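Local coordinates for protein cytosolic phospholipase A2 delta (Homo sapiens, PDB 5IZ5) that hydrolyses glycerophospholipids at the sn-2 position in a calcium-dependent manner, with a preference for linoleic acid there, at residues 532-537 against 649-654. The protein carries 3 engineered substitutions. Numbering follows the deposited sequence.
Sequences SNIFSL and LVDAAY
The side-chain amide of Asn-533 grips the backbone of the other segment twice: OD1 accepts from Asp-651 N at 2.7 Å, the N-H coming from above the amide plane, while ND2 donates a hydrogen bond, nearly in that plane, to Leu-649 O at 2.9 Å. With both ends used, the amide is fixed against flipping. Tyr-654 adds a third bond, its OH donating to Asn-533 O (2.9 Å), which takes Ser-536 N on its opposite face in the first turn of the helix. Ile-534 CG1 stands anti to the backbone N (chi1 -168°), and CD1 beyond it lies over one face of the tyrosine ring in a CH-pi contact, 3.8 Å above its centre. Leu-537 CD1 reaches Tyr-654 CE2 at 3.4 Å. An alanine in place of Tyr-654 would probably leave Ile-534 CD1 without its aromatic face and Asn-533 O without the hydroxyl donor. Packing is looser at partly exposed Ala-653, whose O is 4.4 Å from Ile-534 CD1. Asp-651, probably the catalytic proton acceptor, forms an Asx turn through OD1 to Ala-653 N; OD2 is hydrogen-bonded to OG of the nucleophile Ser-365, consistent with the family's Ser-Asp dyad, and receives a weak bond from Ile-534 N. Helix 534-543 thus starts against the turn carrying Asp-651; strand 649-650 pairs antiparallel with strand 463-471, while helix 428-441 packs on Ser-532, Asn-533 and Ser-536.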
ATOM      1  N   SER B 532      -2.444   9.805   6.638  1.00 34.96           N
ATOM      2  CA  SER B 532      -2.581  10.272   8.006  1.00 35.39           C
ATOM      3  C   SER B 532      -3.759   9.613   8.735  1.00 35.98           C
ATOM      4  O   SER B 532      -4.352  10.238   9.625  1.00 33.91           O
ATOM      5  CB  SER B 532      -2.723  11.801   8.023  1.00 35.40           C
ATOM      6  OG  SER B 532      -3.910  12.234   7.379  1.00 36.59           O
ATOM      7  N   ASN B 533      -4.104   8.371   8.364  1.00 35.49           N
ATOM      8  CA  ASN B 533      -5.273   7.704   8.983  1.00 38.34           C
ATOM      9  C   ASN B 533      -5.110   7.223  10.433  1.00 39.31           C
ATOM     10  O   ASN B 533      -6.014   6.603  10.991  1.00 37.06           O
ATOM     11  CB  ASN B 533      -5.908   6.614   8.084  1.00 37.47           C
ATOM     12  CG  ASN B 533      -5.076   5.348   7.946  1.00 39.36           C
ATOM     13  OD1 ASN B 533      -4.104   5.119   8.660  1.00 39.40           O
ATOM     14  ND2 ASN B 533      -5.480   4.499   6.996  1.00 41.88           N
ATOM     15  N   ILE B 534      -3.979   7.544  11.060  1.00 40.77           N
ATOM     16  CA  ILE B 534      -3.892   7.462  12.520  1.00 41.75           C
ATOM     17  C   ILE B 534      -5.056   8.264  13.123  1.00 42.64           C
ATOM     18  O   ILE B 534      -5.599   7.909  14.166  1.00 39.20           O
ATOM     19  CB  ILE B 534      -2.530   7.968  13.069  1.00 42.58           C
ATOM     20  CG1 ILE B 534      -2.369   7.605  14.548  1.00 44.47           C
ATOM     21  CG2 ILE B 534      -2.382   9.476  12.886  1.00 42.70           C
ATOM     22  CD1 ILE B 534      -2.033   6.147  14.779  1.00 46.10           C
ATOM     23  N   PHE B 535      -5.464   9.325  12.432  1.00 43.68           N
ATOM     24  CA  PHE B 535      -6.578  10.145  12.897  1.00 44.52           C
ATOM     25  C   PHE B 535      -7.937   9.446  12.830  1.00 45.72           C
ATOM     26  O   PHE B 535      -8.844   9.824  13.569  1.00 45.94           O
ATOM     27  CB  PHE B 535      -6.646  11.476  12.154  1.00 45.57           C
ATOM     28  CG  PHE B 535      -5.591  12.459  12.569  1.00 47.96           C
ATOM     29  CD1 PHE B 535      -5.854  13.485  13.479  1.00 50.95           C
ATOM     30  CD2 PHE B 535      -4.326  12.358  12.042  1.00 49.35           C
ATOM     31  CE1 PHE B 535      -4.856  14.377  13.843  1.00 52.32           C
ATOM     32  CE2 PHE B 535      -3.325  13.236  12.403  1.00 51.14           C
ATOM     33  CZ  PHE B 535      -3.588  14.250  13.307  1.00 51.92           C
ATOM     34  N   SER B 536      -8.085   8.454  11.950  1.00 46.92           N
ATOM     35  CA  SER B 536      -9.269   7.595  11.932  1.00 49.23           C
ATOM     36  C   SER B 536      -9.383   6.828  13.236  1.00 50.09           C
ATOM     37  O   SER B 536     -10.472   6.669  13.773  1.00 48.91           O
ATOM     38  CB  SER B 536      -9.232   6.597  10.769  1.00 48.63           C
ATOM     39  OG  SER B 536      -9.167   7.274   9.533  1.00 50.58           O
ATOM     40  N   LEU B 537      -8.256   6.345  13.743  1.00 49.91           N
ATOM     41  CA  LEU B 537      -8.272   5.650  15.014  1.00 52.91           C
ATOM     42  C   LEU B 537      -8.520   6.612  16.172  1.00 50.61           C
ATOM     43  O   LEU B 537      -9.226   6.267  17.112  1.00 50.13           O
ATOM     44  CB  LEU B 537      -6.970   4.878  15.212  1.00 57.45           C
ATOM     45  CG  LEU B 537      -6.656   4.262  16.581  1.00 62.44           C
ATOM     46  CD1 LEU B 537      -5.649   3.137  16.410  1.00 66.13           C
ATOM     47  CD2 LEU B 537      -6.109   5.282  17.574  1.00 63.35           C
ATOM     48  N   LEU B 649      -4.734  -0.196   3.747  1.00 38.02           N
ATOM     49  CA  LEU B 649      -3.627   0.741   3.830  1.00 38.04           C
ATOM     50  C   LEU B 649      -3.713   1.605   5.082  1.00 38.59           C
ATOM     51  O   LEU B 649      -4.752   2.199   5.390  1.00 37.64           O
ATOM     52  CB  LEU B 649      -3.571   1.619   2.577  1.00 39.96           C
ATOM     53  CG  LEU B 649      -3.238   0.861   1.286  1.00 39.95           C
ATOM     54  CD1 LEU B 649      -3.345   1.786   0.091  1.00 41.85           C
ATOM     55  CD2 LEU B 649      -1.850   0.253   1.332  1.00 39.06           C
ATOM     56  N   VAL B 650      -2.593   1.672   5.785  1.00 37.29           N
ATOM     57  CA  VAL B 650      -2.520   2.263   7.093  1.00 38.81           C
ATOM     58  C   VAL B 650      -1.408   3.321   7.145  1.00 38.42           C
ATOM     59  O   VAL B 650      -0.442   3.254   6.399  1.00 37.75           O
ATOM     60  CB  VAL B 650      -2.370   1.104   8.112  1.00 40.92           C
ATOM     61  CG1 VAL B 650      -1.271   1.338   9.119  1.00 41.07           C
ATOM     62  CG2 VAL B 650      -3.704   0.846   8.783  1.00 42.86           C
ATOM     63  N   ASP B 651      -1.606   4.331   7.986  1.00 38.89           N
ATOM     64  CA  ASP B 651      -0.592   5.344   8.317  1.00 38.84           C
ATOM     65  C   ASP B 651       0.652   4.656   8.888  1.00 40.49           C
ATOM     66  O   ASP B 651       0.515   3.786   9.734  1.00 39.37           O
ATOM     67  CB  ASP B 651      -1.239   6.299   9.333  1.00 37.94           C
ATOM     68  CG  ASP B 651      -0.359   7.462   9.729  1.00 37.16           C
ATOM     69  OD1 ASP B 651       0.878   7.333   9.682  1.00 35.99           O
ATOM     70  OD2 ASP B 651      -0.930   8.508  10.118  1.00 34.95           O
ATOM     71  N   ALA B 652       1.852   5.021   8.417  1.00 42.29           N
ATOM     72  CA  ALA B 652       3.112   4.457   8.962  1.00 44.17           C
ATOM     73  C   ALA B 652       3.249   4.646  10.476  1.00 45.38           C
ATOM     74  O   ALA B 652       3.880   3.836  11.157  1.00 47.57           O
ATOM     75  CB  ALA B 652       4.320   5.065   8.264  1.00 44.19           C
ATOM     76  N   ALA B 653       2.649   5.715  10.992  1.00 47.02           N
ATOM     77  CA  ALA B 653       2.650   5.999  12.425  1.00 50.55           C
ATOM     78  C   ALA B 653       2.027   4.891  13.298  1.00 54.39           C
ATOM     79  O   ALA B 653       2.225   4.897  14.506  1.00 60.24           O
ATOM     80  CB  ALA B 653       1.962   7.333  12.688  1.00 49.87           C
ATOM     81  N   TYR B 654       1.273   3.959  12.710  1.00 55.81           N
ATOM     82  CA  TYR B 654       0.792   2.775  13.452  1.00 58.22           C
ATOM     83  C   TYR B 654       1.913   1.803  13.829  1.00 61.91           C
ATOM     84  O   TYR B 654       1.753   0.992  14.745  1.00 62.70           O
ATOM     85  CB  TYR B 654      -0.245   1.983  12.651  1.00 57.19           C
ATOM     86  CG  TYR B 654      -1.632   2.577  12.627  1.00 57.43           C
ATOM     87  CD1 TYR B 654      -1.965   3.563  11.720  1.00 56.89           C
ATOM     88  CD2 TYR B 654      -2.619   2.135  13.503  1.00 59.47           C
ATOM     89  CE1 TYR B 654      -3.239   4.102  11.685  1.00 59.44           C
ATOM     90  CE2 TYR B 654      -3.899   2.670  13.476  1.00 60.05           C
ATOM     91  CZ  TYR B 654      -4.206   3.655  12.560  1.00 60.10           C
ATOM     92  OH  TYR B 654      -5.471   4.213  12.511  1.00 58.71           O
TER